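Local coordinates for protein alkane monooxygenase (Geobacillus thermodenitrificans, PDB 3B9O) that binds flavin mononucleotide within a TIM-barrel fold and belongs to the luciferase-like monooxygenase family, at residues A[90-95]-A[99-104]; A[120-123]-A[129-132]; A[37-42]-A[86-91]. One frame throughout, in Å; residues are numbered along the deposited sequence.

Contact 1 of 3, residues A[90-95]-A[99-104]; sequences SAMAYV and LAFAVT. With FMN (flavin mononucleotide), chain C.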
loop_
_atom_site.group_PDB
_atom_site.type_symbol
_atom_site.label_atom_id
_atom_site.label_comp_id
_atom_site.label_asym_id
_atom_site.label_seq_id
_atom_site.Cartn_x
_atom_site.Cartn_y
_atom_site.Cartn_z
ATOM N N SER A 90 2.681 16.112 2.522
ATOM C CA SER A 90 2.238 17.479 2.198
ATOM C C SER A 90 3.013 18.079 0.996
ATOM O O SER A 90 2.391 18.745 0.152
ATOM C CB SER A 90 2.213 18.414 3.399
ATOM O OG SER A 90 3.509 18.621 3.962
ATOM N N ALA A 91 4.336 17.895 0.963
ATOM C CA ALA A 91 5.152 18.440 -0.170
ATOM C C ALA A 91 4.698 17.862 -1.512
ATOM O O ALA A 91 4.594 18.599 -2.507
ATOM C CB ALA A 91 6.614 18.181 0.009
ATOM N N MET A 92 4.453 16.546 -1.531
ATOM C CA MET A 92 4.043 15.858 -2.760
ATOM C C MET A 92 2.646 16.288 -3.187
ATOM O O MET A 92 2.409 16.466 -4.377
ATOM C CB MET A 92 4.147 14.344 -2.622
ATOM C CG MET A 92 5.567 13.818 -2.484
ATOM S SD MET A 92 5.697 12.017 -2.548
ATOM C CE MET A 92 4.688 11.614 -1.117
ATOM N N ALA A 93 1.738 16.453 -2.212
ATOM C CA ALA A 93 0.405 16.953 -2.470
ATOM C C ALA A 93 0.475 18.382 -3.003
ATOM O O ALA A 93 -0.346 18.767 -3.854
ATOM C CB ALA A 93 -0.459 16.893 -1.175
ATOM N N TYR A 94 1.441 19.165 -2.506
ATOM C CA TYR A 94 1.565 20.592 -2.918
ATOM C C TYR A 94 1.843 20.707 -4.415
ATOM O O TYR A 94 1.250 21.562 -5.067
ATOM C CB TYR A 94 2.631 21.378 -2.110
ATOM C CG TYR A 94 2.887 22.811 -2.606
ATOM C CD1 TYR A 94 1.920 23.818 -2.443
ATOM C CD2 TYR A 94 4.078 23.146 -3.239
ATOM C CE1 TYR A 94 2.151 25.141 -2.915
ATOM C CE2 TYR A 94 4.341 24.439 -3.688
ATOM C CZ TYR A 94 3.374 25.440 -3.535
ATOM O OH TYR A 94 3.626 26.731 -3.993
ATOM N N VAL A 95 2.679 19.814 -4.957
ATOM C CA VAL A 95 3.113 19.897 -6.389
ATOM C C VAL A 95 2.230 19.105 -7.338
ATOM O O VAL A 95 2.545 18.986 -8.510
ATOM C CB VAL A 95 4.598 19.462 -6.576
ATOM C CG1 VAL A 95 5.515 20.342 -5.721
ATOM C CG2 VAL A 95 4.800 17.952 -6.194
ATOM N N LEU A 99 -2.936 13.291 -8.249
ATOM C CA LEU A 99 -2.231 12.149 -7.685
ATOM C C LEU A 99 -2.636 11.927 -6.211
ATOM O O LEU A 99 -2.638 12.880 -5.403
ATOM C CB LEU A 99 -0.718 12.318 -7.824
ATOM C CG LEU A 99 0.157 11.107 -7.387
ATOM C CD1 LEU A 99 0.101 9.897 -8.408
ATOM C CD2 LEU A 99 1.603 11.540 -7.179
ATOM N N ALA A 100 -3.020 10.694 -5.880
ATOM C CA ALA A 100 -3.394 10.327 -4.505
ATOM C C ALA A 100 -2.206 9.631 -3.779
ATOM O O ALA A 100 -1.198 9.294 -4.399
ATOM C CB ALA A 100 -4.629 9.412 -4.498
ATOM N N PHE A 101 -2.349 9.384 -2.478
ATOM C CA PHE A 101 -1.212 8.886 -1.668
ATOM C C PHE A 101 -1.762 7.836 -0.726
ATOM O O PHE A 101 -2.674 8.135 0.055
ATOM C CB PHE A 101 -0.562 10.039 -0.883
ATOM C CG PHE A 101 -0.034 11.122 -1.776
ATOM C CD1 PHE A 101 -0.838 12.225 -2.097
ATOM C CD2 PHE A 101 1.192 10.992 -2.391
ATOM C CE1 PHE A 101 -0.372 13.193 -2.982
ATOM C CE2 PHE A 101 1.660 11.974 -3.266
ATOM C CZ PHE A 101 0.873 13.042 -3.564
ATOM N N ALA A 102 -1.244 6.612 -0.833
ATOM C CA ALA A 102 -1.656 5.567 0.094
ATOM C C ALA A 102 -0.446 5.348 0.993
ATOM O O ALA A 102 0.617 5.100 0.494
ATOM C CB ALA A 102 -2.030 4.295 -0.645
ATOM N N VAL A 103 -0.642 5.445 2.299
ATOM C CA VAL A 103 0.399 5.320 3.294
ATOM C C VAL A 103 0.119 4.103 4.150
ATOM O O VAL A 103 -0.994 3.915 4.685
ATOM C CB VAL A 103 0.589 6.595 4.198
ATOM C CG1 VAL A 103 1.126 7.781 3.387
ATOM C CG2 VAL A 103 -0.704 7.003 4.979
ATOM N N THR A 104 1.133 3.261 4.242
ATOM C CA THR A 104 1.101 2.084 5.125
ATOM C C THR A 104 1.344 2.586 6.534
ATOM O O THR A 104 2.233 3.405 6.773
ATOM C CB THR A 104 2.174 1.017 4.733
ATOM O OG1 THR A 104 1.871 0.501 3.434
ATOM C CG2 THR A 104 2.255 -0.160 5.762
HETATM N N1 FMN C . 3.694 -5.417 5.955
HETATM C C2 FMN C . 4.252 -4.281 6.432
HETATM O O2 FMN C . 4.535 -4.228 7.665
HETATM N N3 FMN C . 4.481 -3.246 5.560
HETATM C C4 FMN C . 4.151 -3.338 4.232
HETATM O O4 FMN C . 4.360 -2.379 3.459
HETATM C C4A FMN C . 3.564 -4.512 3.735
HETATM N N5 FMN C . 3.204 -4.669 2.425
HETATM C C5A FMN C . 2.650 -5.850 2.001
HETATM C C6 FMN C . 2.277 -6.053 0.658
HETATM C C7 FMN C . 1.697 -7.269 0.245
HETATM C C7M FMN C . 1.294 -7.505 -1.195
HETATM C C8 FMN C . 1.480 -8.279 1.170
HETATM C C8M FMN C . 0.862 -9.590 0.739
HETATM C C9 FMN C . 1.849 -8.094 2.508
HETATM C C9A FMN C . 2.435 -6.888 2.933
HETATM N N10 FMN C . 2.791 -6.714 4.232
HETATM C C10 FMN C . 3.352 -5.557 4.641
HETATM C "C1'" FMN C . 2.581 -7.772 5.242
HETATM C "C2'" FMN C . 1.278 -7.501 6.013
HETATM O "O2'" FMN C . 0.672 -6.281 5.581
HETATM C "C3'" FMN C . 1.412 -7.442 7.544
HETATM O "O3'" FMN C . 2.514 -6.620 7.987
HETATM C "C4'" FMN C . 1.360 -8.834 8.212
HETATM O "O4'" FMN C . 2.465 -9.045 9.096
HETATM C "C5'" FMN C . 1.301 -10.013 7.235
HETATM O "O5'" FMN C . -0.087 -10.251 7.037
HETATM P P FMN C . -0.699 -11.705 6.732
HETATM O O1P FMN C . 0.079 -12.647 7.637
HETATM O O2P FMN C . -2.148 -11.523 7.071
HETATM O O3P FMN C . -0.389 -11.998 5.275
#

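Contact 2 of 3, residues A[120-123]-A[129-132]; sequences STLD and RIAW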
loop_
_atom_site.group_PDB
_atom_site.type_symbol
_atom_site.label_atom_id
_atom_site.label_comp_id
_atom_site.label_asym_id
_atom_site.label_seq_id
_atom_site.Cartn_x
_atom_site.Cartn_y
_atom_site.Cartn_z
ATOM N N SER A 120 -7.033 12.704 9.254
ATOM C CA SER A 120 -7.966 13.812 8.970
ATOM C C SER A 120 -7.196 15.041 8.435
ATOM O O SER A 120 -7.674 15.730 7.526
ATOM C CB SER A 120 -8.786 14.207 10.195
ATOM O OG SER A 120 -9.789 13.218 10.497
ATOM N N THR A 121 -6.024 15.287 9.012
ATOM C CA THR A 121 -5.176 16.423 8.619
ATOM C C THR A 121 -4.729 16.270 7.157
ATOM O O THR A 121 -4.884 17.201 6.369
ATOM C CB THR A 121 -3.948 16.600 9.575
ATOM O OG1 THR A 121 -4.425 16.866 10.906
ATOM C CG2 THR A 121 -3.056 17.777 9.106
ATOM N N LEU A 122 -4.228 15.089 6.798
ATOM C CA LEU A 122 -3.845 14.845 5.406
ATOM C C LEU A 122 -5.052 14.854 4.484
ATOM O O LEU A 122 -4.939 15.311 3.365
ATOM C CB LEU A 122 -3.050 13.556 5.241
ATOM C CG LEU A 122 -1.732 13.488 6.024
ATOM C CD1 LEU A 122 -1.108 12.047 5.980
ATOM C CD2 LEU A 122 -0.712 14.573 5.521
ATOM N N ASP A 123 -6.201 14.344 4.938
ATOM C CA ASP A 123 -7.397 14.401 4.107
ATOM C C ASP A 123 -7.796 15.855 3.759
ATOM O O ASP A 123 -8.235 16.126 2.639
ATOM C CB ASP A 123 -8.587 13.648 4.748
ATOM C CG ASP A 123 -9.689 13.340 3.721
ATOM O OD1 ASP A 123 -9.309 12.856 2.657
ATOM O OD2 ASP A 123 -10.911 13.521 3.992
ATOM N N ARG A 129 -7.228 13.152 -1.018
ATOM C CA ARG A 129 -6.360 12.349 -1.898
ATOM C C ARG A 129 -5.490 11.437 -1.029
ATOM O O ARG A 129 -4.413 11.049 -1.423
ATOM C CB ARG A 129 -5.491 13.240 -2.792
ATOM C CG ARG A 129 -6.275 13.988 -3.927
ATOM C CD ARG A 129 -5.312 14.731 -4.776
ATOM N NE ARG A 129 -4.653 15.837 -4.082
ATOM C CZ ARG A 129 -3.443 16.311 -4.400
ATOM N NH1 ARG A 129 -2.690 15.733 -5.349
ATOM N NH2 ARG A 129 -2.975 17.369 -3.768
ATOM N N ILE A 130 -5.995 11.090 0.149
ATOM C CA ILE A 130 -5.278 10.222 1.080
ATOM C C ILE A 130 -5.935 8.809 1.211
ATOM O O ILE A 130 -7.175 8.656 1.171
ATOM C CB ILE A 130 -5.085 10.908 2.494
ATOM C CG1 ILE A 130 -3.966 10.243 3.306
ATOM C CG2 ILE A 130 -6.394 10.914 3.337
ATOM C CD1 ILE A 130 -2.540 10.432 2.725
ATOM N N ALA A 131 -5.073 7.800 1.382
ATOM C CA ALA A 131 -5.498 6.432 1.578
ATOM C C ALA A 131 -4.605 5.839 2.650
ATOM O O ALA A 131 -3.473 6.301 2.853
ATOM C CB ALA A 131 -5.373 5.650 0.277
ATOM N N TRP A 132 -5.151 4.860 3.361
ATOM C CA TRP A 132 -4.430 4.183 4.411
ATOM C C TRP A 132 -4.374 2.691 4.147
ATOM O O TRP A 132 -5.408 2.006 4.081
ATOM C CB TRP A 132 -5.066 4.521 5.783
ATOM C CG TRP A 132 -4.539 3.742 6.959
ATOM C CD1 TRP A 132 -3.290 3.155 7.096
ATOM C CD2 TRP A 132 -5.250 3.474 8.186
ATOM N NE1 TRP A 132 -3.208 2.516 8.338
ATOM C CE2 TRP A 132 -4.384 2.693 9.021
ATOM C CE3 TRP A 132 -6.544 3.790 8.647
ATOM C CZ2 TRP A 132 -4.774 2.237 10.312
ATOM C CZ3 TRP A 132 -6.927 3.353 9.927
ATOM C CH2 TRP A 132 -6.029 2.610 10.751
#

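Contact 3 of 3, residues A[37-42]-A[86-91]; sequences NYWTEL and LMLISA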
loop_
_atom_site.group_PDB
_atom_site.type_symbol
_atom_site.label_atom_id
_atom_site.label_comp_id
_atom_site.label_asym_id
_atom_site.label_seq_id
_atom_site.Cartn_x
_atom_site.Cartn_y
_atom_site.Cartn_z
ATOM N N ASN A 37 13.394 16.978 -2.516
ATOM C CA ASN A 37 13.258 17.106 -3.956
ATOM C C ASN A 37 13.057 15.817 -4.741
ATOM O O ASN A 37 12.423 15.859 -5.781
ATOM C CB ASN A 37 14.395 17.935 -4.586
ATOM C CG ASN A 37 14.427 19.367 -4.085
ATOM O OD1 ASN A 37 13.399 19.982 -3.796
ATOM N ND2 ASN A 37 15.636 19.918 -3.992
ATOM N N TYR A 38 13.606 14.692 -4.271
ATOM C CA TYR A 38 13.337 13.378 -4.893
ATOM C C TYR A 38 11.815 13.122 -4.889
ATOM O O TYR A 38 11.216 12.813 -5.935
ATOM C CB TYR A 38 14.088 12.224 -4.181
ATOM C CG TYR A 38 13.606 10.860 -4.670
ATOM C CD1 TYR A 38 14.071 10.327 -5.884
ATOM C CD2 TYR A 38 12.626 10.157 -3.972
ATOM C CE1 TYR A 38 13.592 9.123 -6.370
ATOM C CE2 TYR A 38 12.142 8.941 -4.450
ATOM C CZ TYR A 38 12.634 8.438 -5.635
ATOM O OH TYR A 38 12.155 7.251 -6.091
ATOM N N TRP A 39 11.202 13.279 -3.713
ATOM C CA TRP A 39 9.765 12.990 -3.513
ATOM C C TRP A 39 8.848 13.888 -4.334
ATOM O O TRP A 39 7.927 13.394 -4.977
ATOM C CB TRP A 39 9.442 13.026 -2.014
ATOM C CG TRP A 39 10.269 11.947 -1.324
ATOM C CD1 TRP A 39 11.437 12.116 -0.611
ATOM C CD2 TRP A 39 10.033 10.542 -1.398
ATOM N NE1 TRP A 39 11.915 10.879 -0.176
ATOM C CE2 TRP A 39 11.061 9.899 -0.638
ATOM C CE3 TRP A 39 8.987 9.755 -1.964
ATOM C CZ2 TRP A 39 11.107 8.501 -0.470
ATOM C CZ3 TRP A 39 9.021 8.377 -1.810
ATOM C CH2 TRP A 39 10.080 7.747 -1.069
ATOM N N THR A 40 9.120 15.185 -4.346
ATOM C CA THR A 40 8.295 16.114 -5.141
ATOM C C THR A 40 8.473 15.843 -6.652
ATOM O O THR A 40 7.496 15.836 -7.404
ATOM C CB THR A 40 8.584 17.604 -4.815
ATOM O OG1 THR A 40 9.979 17.915 -5.024
ATOM C CG2 THR A 40 8.173 17.910 -3.368
ATOM N N GLU A 41 9.708 15.620 -7.088
ATOM C CA GLU A 41 9.968 15.287 -8.511
ATOM C C GLU A 41 9.260 13.972 -8.874
ATOM O O GLU A 41 8.633 13.867 -9.925
ATOM C CB GLU A 41 11.460 15.140 -8.734
ATOM C CG GLU A 41 12.240 16.494 -8.840
ATOM C CD GLU A 41 13.748 16.324 -8.577
ATOM O OE1 GLU A 41 14.270 15.197 -8.702
ATOM O OE2 GLU A 41 14.395 17.339 -8.214
ATOM N N LEU A 42 9.379 12.962 -8.015
ATOM C CA LEU A 42 8.589 11.715 -8.200
ATOM C C LEU A 42 7.068 11.962 -8.388
ATOM O O LEU A 42 6.444 11.477 -9.359
ATOM C CB LEU A 42 8.871 10.706 -7.077
ATOM C CG LEU A 42 8.130 9.361 -7.127
ATOM C CD1 LEU A 42 8.354 8.613 -8.504
ATOM C CD2 LEU A 42 8.474 8.443 -5.918
ATOM N N LEU A 86 4.484 9.343 6.280
ATOM C CA LEU A 86 3.505 10.436 6.429
ATOM C C LEU A 86 4.159 11.838 6.283
ATOM O O LEU A 86 3.553 12.780 5.748
ATOM C CB LEU A 86 2.665 10.278 7.727
ATOM C CG LEU A 86 1.449 9.326 7.624
ATOM C CD1 LEU A 86 1.897 7.871 7.564
ATOM C CD2 LEU A 86 0.463 9.541 8.811
ATOM N N MET A 87 5.417 11.979 6.715
ATOM C CA MET A 87 6.142 13.272 6.589
ATOM C C MET A 87 6.280 13.813 5.127
ATOM O O MET A 87 6.410 14.997 4.904
ATOM C CB MET A 87 7.514 13.186 7.307
ATOM C CG MET A 87 7.440 12.928 8.841
ATOM S SD MET A 87 6.444 14.216 9.654
ATOM C CE MET A 87 5.174 13.281 10.406
ATOM N N LEU A 88 6.232 12.906 4.161
ATOM C CA LEU A 88 6.430 13.180 2.731
ATOM C C LEU A 88 5.228 13.827 2.102
ATOM O O LEU A 88 5.343 14.480 1.073
ATOM C CB LEU A 88 6.702 11.848 1.984
ATOM C CG LEU A 88 7.986 11.079 2.357
ATOM C CD1 LEU A 88 7.948 9.700 1.681
ATOM C CD2 LEU A 88 9.262 11.911 2.052
ATOM N N ILE A 89 4.059 13.587 2.681
ATOM C CA ILE A 89 2.832 13.758 1.936
ATOM C C ILE A 89 2.542 15.192 1.576
ATOM O O ILE A 89 2.180 15.466 0.406
ATOM C CB ILE A 89 1.601 13.073 2.630
ATOM C CG1 ILE A 89 1.888 11.557 2.881
ATOM C CG2 ILE A 89 0.344 13.243 1.775
ATOM C CD1 ILE A 89 2.301 10.759 1.580
ATOM N N SER A 90 2.681 16.112 2.522
ATOM C CA SER A 90 2.238 17.479 2.198
ATOM C C SER A 90 3.013 18.079 0.996
ATOM O O SER A 90 2.391 18.745 0.152
ATOM C CB SER A 90 2.213 18.414 3.399
ATOM O OG SER A 90 3.509 18.621 3.962
ATOM N N ALA A 91 4.336 17.895 0.963
ATOM C CA ALA A 91 5.152 18.440 -0.170
ATOM C C ALA A 91 4.698 17.862 -1.512
ATOM O O ALA A 91 4.594 18.599 -2.507
ATOM C CB ALA A 91 6.614 18.181 0.009
#

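Contact 1 of 3, residues A[90-95]-A[99-104]
M92 and A93, on helix 89-94, make a buried apolar contact with F101, which juts from strand 100-106 towards the layer of helices around the barrel. F101 supplies over half of the area hidden here, and most of the touching is done by the outer end of its ring. M92 works through both ends of its side chain. M92 CB lies 3.5 Å from F101 CE2, while a bend at chi3 (-61°) turns the methyl back along the ring, where M92 CE is 3.7 Å from F101 CE2, with F101 CD2 next. The sulfur sits between these two touches: M92 SD is 5.3 Å from the F101 ring centroid and 65° off the ring normal, an oblique Met-aromatic contact. A flexible thioether chain suits the spot because it can follow the ring's outline. A93 has only a methyl group, so the ring can come close to the helix backbone, with F101 CZ 3.8 Å from A93 N; the methyl is more distant, A93 CB standing 4.1 Å from F101 CE1. L54 of the neighbouring strand 53-57 and I130 of strand 130-135 also touch F101, placing its ring above the middle of three strands. The alternation of the strand sends T104 to the other side, where T104 OG1, hydrogen-bonded to L56 O and N133 ND2, makes only a 3.8 Å contact with O4 of flavin mononucleotide. Helix-facing apolar side chains on a parallel strand that runs on to a cofactor at its C-terminal end are characteristic of the TIM barrel.

Contact 2 of 3, residues A[120-123]-A[129-132]
OD2 of D123 is gripped twice, by the hydroxyl of S217 and the backbone N-H of Q219, and these bonds tie the carboxylate of helix 112-125 to the loop that precedes strand 223-227. Such paired donors would help a buried carboxylate remain charged. The other oxygen turns towards the 129-132 segment, where D123 OD1 lies 3.6 Å from CG2 of I130. R129 N, 4.2 Å from D123 OD1, is beyond hydrogen-bonding distance. The contact across the two segments is therefore mainly one of shape, and I130 carries it with both branches. With CG1 anti to the backbone N (chi1 -161°), CG2 takes the crowded position between N and the carbonyl carbon, and the side chain forks beneath the helix. One prong, CG2, fits close to the helix backbone, with I130 CG2 3.7 Å from CA of D123. The other runs to L122: I130 CG1 is 3.9 Å from L122 CB, and I130 CD1 lies against the L122 side chain at a slant, 3.9 Å from L122 CD1. A beta-branched residue suits this place because it is at ease in a strand and can touch two successive helix residues at once. R129 points its CB away from the helix, and its guanidinium group serves the neighbouring connections, bonding to the carbonyl oxygens of A93 and T126 and to the hydroxyl of T96. I130 thus fastens helix 112-125 over the strand that follows it. Since strands 100-106 and 130-135 are parallel neighbours joined through this helix, the arrangement is a beta-alpha-beta crossover, the repeating element of the TIM barrel.

Contact 3 of 3, residues A[37-42]-A[86-91]
W39 offers L88 the flat of its indole, and L88 lays both of its methyls on that one face. L88 CD2 covers the pyrrole end: it stands 3.4 Å from the centroid of the W39 five-membered ring and only 10° off the ring normal, a CH-pi contact almost straight down onto the ring. L88 CD1 takes the benzene end, at nearly equal distances from all six of its atoms, from 3.8 Å to W39 CE3 to 4.0 Å to W39 CH2. The fork of a leucine thus matches the two rings of a tryptophan, one methyl to each. L88 gains this reach with CG anti to its carbonyl carbon (chi1 -64°) and the chain beyond extended. On the opposite face of the indole lies Y38, whose ring turns an edge to it, with Y38 CD2 standing 3.6 Å above the indole plane. The W39 ring is accordingly sandwiched between an aliphatic fork and an aromatic edge, and a hydrogen bond from its NE1 to the carbonyl oxygen of Y33 further fixes its rotation. One residue on from W39 and one turn on from L88, the contact becomes smaller and lies nearer the surface. There T40 and A91 meet through methyl groups, T40 CG2 at 3.7 Å from A91 CB and equally far from A91 O. Alanine and threonine are short enough to let the backbones approach, with the CA atoms of T40 and A91 6.3 Å apart. L56 of strand 53-57 touches both W39 and I89, which sets the pair of helical segments over that strand. Helix 36-48 and the 86-91 segment pack side by side over a barrel strand, an arrangement typical of the outer helical layer of a TIM barrel.

Contacts 1 and 3 share helix 89-94 but use different sides of it: contact 1 packs it on strand 100-106, whereas contact 3 joins it to helix 36-48. Contact 2 repeats the strand-to-helix theme of contact 1 one strand further on, and backbone bonds between F101 and both R129 and A131 couple the two. Contacts 1 and 2 are wholly buried; contact 3 is buried at W39 and L88 but partly exposed at T40 and A91. Their chemistry differs too, with sulfur and phenyl in contact 1, aliphatic branches beside a buried carboxylate in contact 2, and methyls on indole in contact 3. I89 and L122 touch, bringing contacts 2 and 3 together.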